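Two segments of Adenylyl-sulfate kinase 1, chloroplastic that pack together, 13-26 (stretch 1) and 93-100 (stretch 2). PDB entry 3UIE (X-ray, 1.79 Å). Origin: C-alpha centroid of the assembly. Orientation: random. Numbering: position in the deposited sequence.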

# COMPACT_ATOMS: atom_id res chain seq x y z
N GLU A 13 -8.37 -15.43 -1.55
CA GLU A 13 -7.59 -15.37 -0.31
C GLU A 13 -6.11 -15.08 -0.55
O GLU A 13 -5.62 -15.17 -1.67
N LYS A 14 -5.39 -14.76 0.52
CA LYS A 14 -3.95 -14.58 0.43
C LYS A 14 -3.28 -15.81 -0.17
O LYS A 14 -2.38 -15.67 -1.01
N VAL A 15 -3.73 -17.00 0.22
CA VAL A 15 -3.12 -18.23 -0.30
C VAL A 15 -3.37 -18.41 -1.79
O VAL A 15 -2.56 -19.04 -2.47
N ASP A 16 -4.47 -17.86 -2.29
CA ASP A 16 -4.73 -17.90 -3.73
C ASP A 16 -3.75 -16.99 -4.47
O ASP A 16 -3.21 -17.36 -5.51
N ARG A 17 -3.52 -15.80 -3.93
CA ARG A 17 -2.55 -14.90 -4.56
C ARG A 17 -1.14 -15.50 -4.49
O ARG A 17 -0.34 -15.36 -5.41
N GLN A 18 -0.85 -16.20 -3.40
CA GLN A 18 0.49 -16.78 -3.24
C GLN A 18 0.67 -17.92 -4.24
O GLN A 18 1.73 -18.06 -4.85
N ARG A 19 -0.39 -18.69 -4.44
CA ARG A 19 -0.40 -19.77 -5.42
C ARG A 19 -0.15 -19.23 -6.83
O ARG A 19 0.57 -19.83 -7.62
N LEU A 20 -0.76 -18.10 -7.15
CA LEU A 20 -0.56 -17.45 -8.44
C LEU A 20 0.90 -17.01 -8.63
O LEU A 20 1.48 -17.22 -9.70
N LEU A 21 1.48 -16.39 -7.60
CA LEU A 21 2.84 -15.83 -7.68
C LEU A 21 3.93 -16.85 -7.37
O LEU A 21 5.10 -16.56 -7.60
N ASP A 22 3.55 -18.00 -6.84
CA ASP A 22 4.53 -18.97 -6.32
C ASP A 22 5.54 -18.38 -5.32
O ASP A 22 6.76 -18.56 -5.45
N GLN A 23 5.03 -17.66 -4.33
CA GLN A 23 5.85 -17.12 -3.24
C GLN A 23 4.91 -16.80 -2.08
O GLN A 23 3.69 -16.88 -2.23
N LYS A 24 5.49 -16.43 -0.95
CA LYS A 24 4.70 -16.03 0.21
C LYS A 24 4.87 -14.54 0.50
O LYS A 24 6.00 -14.02 0.49
N GLY A 25 3.75 -13.86 0.73
CA GLY A 25 3.77 -12.46 1.07
C GLY A 25 4.47 -12.28 2.40
O GLY A 25 4.32 -13.10 3.30
N CYS A 26 5.25 -11.22 2.54
CA CYS A 26 5.94 -10.99 3.80
C CYS A 26 6.44 -9.56 3.83
O CYS A 26 6.37 -8.86 2.83
N PHE A 93 0.63 -5.06 1.40
CA PHE A 93 1.42 -5.70 0.35
C PHE A 93 1.68 -7.18 0.61
O PHE A 93 1.63 -8.01 -0.30
N ALA A 94 2.01 -7.50 1.86
CA ALA A 94 2.20 -8.89 2.25
C ALA A 94 0.91 -9.68 2.02
O ALA A 94 0.94 -10.83 1.59
N ASP A 95 -0.23 -9.06 2.32
CA ASP A 95 -1.51 -9.74 2.16
C ASP A 95 -1.80 -9.97 0.67
O ASP A 95 -2.46 -10.95 0.30
N ALA A 96 -1.26 -9.11 -0.18
CA ALA A 96 -1.39 -9.25 -1.63
C ALA A 96 -0.46 -10.31 -2.19
O ALA A 96 -0.49 -10.59 -3.39
N GLY A 97 0.40 -10.87 -1.33
CA GLY A 97 1.32 -11.93 -1.71
C GLY A 97 2.71 -11.44 -2.09
O GLY A 97 3.55 -12.21 -2.56
N ILE A 98 2.95 -10.14 -1.92
CA ILE A 98 4.19 -9.49 -2.34
C ILE A 98 5.24 -9.58 -1.24
O ILE A 98 4.91 -9.54 -0.07
N ILE A 99 6.51 -9.70 -1.64
CA ILE A 99 7.63 -9.56 -0.71
C ILE A 99 7.89 -8.07 -0.59
O ILE A 99 8.46 -7.45 -1.48
N CYS A 100 7.42 -7.50 0.51
CA CYS A 100 7.48 -6.05 0.68
C CYS A 100 8.72 -5.66 1.47
O CYS A 100 8.88 -6.09 2.61

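Two short pieces of chain, far apart in sequence, meet here over 612 Å² of summed buried surface, and the residues that cover the most surface are Cys 26, Gly 97 and Ile 99, followed closely by Asp 95 and Arg 17. Cys 26 and Ile 99 pair in a parallel beta bridge, with their side chains on the same face of the sheet. The backbone fixes the register: Cys 26 N donates to Ile 98 O at 3.1 Å, and Cys 100 N donates to Cys 26 O at 2.9 Å. Cys 26 adopts the p rotamer, Ile 99 is m,t, and Cys 26 SG lies 3.9 Å from Ile 99 CG1. A small, polarizable thiol and a branched aliphatic chain both suit this buried site, where they pack against each other.

Gly 97 follows the helix in a Schellman motif, with phi at 95°. At these angles a CB would jam against the preceding carbonyl oxygen, so the backbone alone calls for glycine, and a CB would also be tight, 3.3 Å from Leu 21 CD1. Gly 25 complements it, the two CA atoms of Gly 25 and Gly 97 being 3.7 Å apart. A CB on Gly 25 would fall 1.8 Å from Ala 94 O, a plain clash; without one, Gly 25 CA approaches Ala 94 O and Ile 98 O, each at 3.3 Å, in CA-H...O contacts.

Longer side chains from the first stretch pack against Gly 97. Gln 23, with chi1 p and chi2 t, points toward the second stretch and donates from NE2 to Gly 97 O at 2.9 Å, its amide supplying a donor to this carbonyl. Leu 21, m,t, rests its CD1 3.5 Å from Gly 97 O and 4.3 Å from Ile 98 CD1, adding apolar cover. Gln 18 is m,t as well, but its polar end serves its own stretch: Gly 25 N donates to Gln 18 OE1 at 2.9 Å.

Arg 17 (m,t,m) points toward the second stretch. Its guanidinium can offer two N-H groups to one carbonyl: Arg 17 NE donates to Asp 95 O at 2.9 Å and Arg 17 NH2 to Asp 95 O at 3.0 Å. Asp 95, chi1 t, starts away from the first stretch, yet its oppositely charged carboxylate forms a long salt bridge, Arg 17 NH2 to Asp 95 OD2 at 3.6 Å. The long methylene chain of Lys 14 packs with CG 3.5 Å from Asp 95 O, while its amine is hydrogen-bonded elsewhere in the structure.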

# COMPACT_ATOMS: atom_id res chain seq x y z
CB GLU A 13 -7.71 -16.69 0.44
CG GLU A 13 -9.11 -17.05 0.91
CD GLU A 13 -9.15 -18.35 1.69
OE1 GLU A 13 -8.13 -18.72 2.30
OE2 GLU A 13 -10.21 -19.01 1.69
CB LYS A 14 -3.36 -14.27 1.80
CG LYS A 14 -1.85 -14.06 1.83
CD LYS A 14 -1.45 -13.70 3.26
CE LYS A 14 0.02 -13.91 3.52
NZ LYS A 14 0.25 -14.29 4.94
CB VAL A 15 -3.57 -19.50 0.45
CG1 VAL A 15 -2.87 -19.58 1.80
CG2 VAL A 15 -5.09 -19.54 0.60
CB ASP A 16 -6.19 -17.52 -4.06
CG ASP A 16 -7.19 -18.46 -3.42
OD1 ASP A 16 -7.04 -19.69 -3.60
OD2 ASP A 16 -8.09 -17.98 -2.73
CB ARG A 17 -2.60 -13.51 -3.89
CG ARG A 17 -3.92 -12.75 -4.17
CD ARG A 17 -3.94 -11.37 -3.51
NE ARG A 17 -4.10 -11.43 -2.05
CZ ARG A 17 -5.29 -11.45 -1.46
NH1 ARG A 17 -6.38 -11.44 -2.20
NH2 ARG A 17 -5.39 -11.49 -0.12
CB GLN A 18 0.68 -17.24 -1.80
CG GLN A 18 0.90 -16.04 -0.90
CD GLN A 18 1.13 -16.38 0.55
OE1 GLN A 18 1.43 -15.49 1.35
NE2 GLN A 18 0.99 -17.65 0.91
CB ARG A 19 -1.74 -20.48 -5.35
CG ARG A 19 -1.79 -21.81 -6.06
CD ARG A 19 -2.88 -22.68 -5.45
NE ARG A 19 -4.15 -21.96 -5.34
CZ ARG A 19 -5.02 -21.85 -6.33
NH1 ARG A 19 -4.75 -22.40 -7.51
NH2 ARG A 19 -6.16 -21.18 -6.15
CB LEU A 20 -1.51 -16.26 -8.58
CG LEU A 20 -1.54 -15.50 -9.89
CD1 LEU A 20 -1.79 -16.47 -11.05
CD2 LEU A 20 -2.64 -14.46 -9.84
CB LEU A 21 3.00 -14.66 -6.70
CG LEU A 21 2.11 -13.45 -6.96
CD1 LEU A 21 2.21 -12.47 -5.81
CD2 LEU A 21 2.51 -12.80 -8.26
CB ASP A 22 5.26 -19.70 -7.45
CG ASP A 22 5.97 -20.97 -6.97
OD1 ASP A 22 5.63 -21.50 -5.89
OD2 ASP A 22 6.88 -21.44 -7.69
CB GLN A 23 6.56 -15.84 -3.66
CG GLN A 23 5.57 -14.69 -4.01
CD GLN A 23 6.28 -13.51 -4.66
OE1 GLN A 23 7.04 -13.67 -5.61
NE2 GLN A 23 6.00 -12.31 -4.15
CB LYS A 24 5.09 -16.86 1.44
CG LYS A 24 4.68 -18.32 1.28
CD LYS A 24 4.89 -19.10 2.55
CE LYS A 24 4.56 -20.57 2.33
NZ LYS A 24 5.54 -21.24 1.43
CB CYS A 26 7.10 -11.98 3.99
SG CYS A 26 8.30 -12.01 2.62
CB PHE A 93 2.74 -4.97 0.12
CG PHE A 93 2.63 -3.82 -0.86
CD1 PHE A 93 2.79 -4.03 -2.22
CD2 PHE A 93 2.33 -2.55 -0.42
CE1 PHE A 93 2.68 -2.99 -3.12
CE2 PHE A 93 2.23 -1.49 -1.32
CZ PHE A 93 2.41 -1.71 -2.67
CB ALA A 94 2.63 -8.96 3.74
CB ASP A 95 -2.63 -8.96 2.86
CG ASP A 95 -3.95 -9.71 2.86
OD1 ASP A 95 -3.94 -10.92 3.19
OD2 ASP A 95 -4.99 -9.09 2.54
CB ALA A 96 -1.11 -7.92 -2.30
CB ILE A 98 3.91 -7.98 -2.59
CG1 ILE A 98 2.80 -7.81 -3.63
CG2 ILE A 98 5.18 -7.26 -3.00
CD1 ILE A 98 3.14 -8.35 -4.96
CB ILE A 99 8.88 -10.30 -1.22
CG1 ILE A 99 8.58 -11.81 -1.30
CG2 ILE A 99 10.10 -10.05 -0.28
CD1 ILE A 99 9.52 -12.60 -2.20
CB CYS A 100 6.22 -5.56 1.41
SG CYS A 100 6.13 -3.76 1.53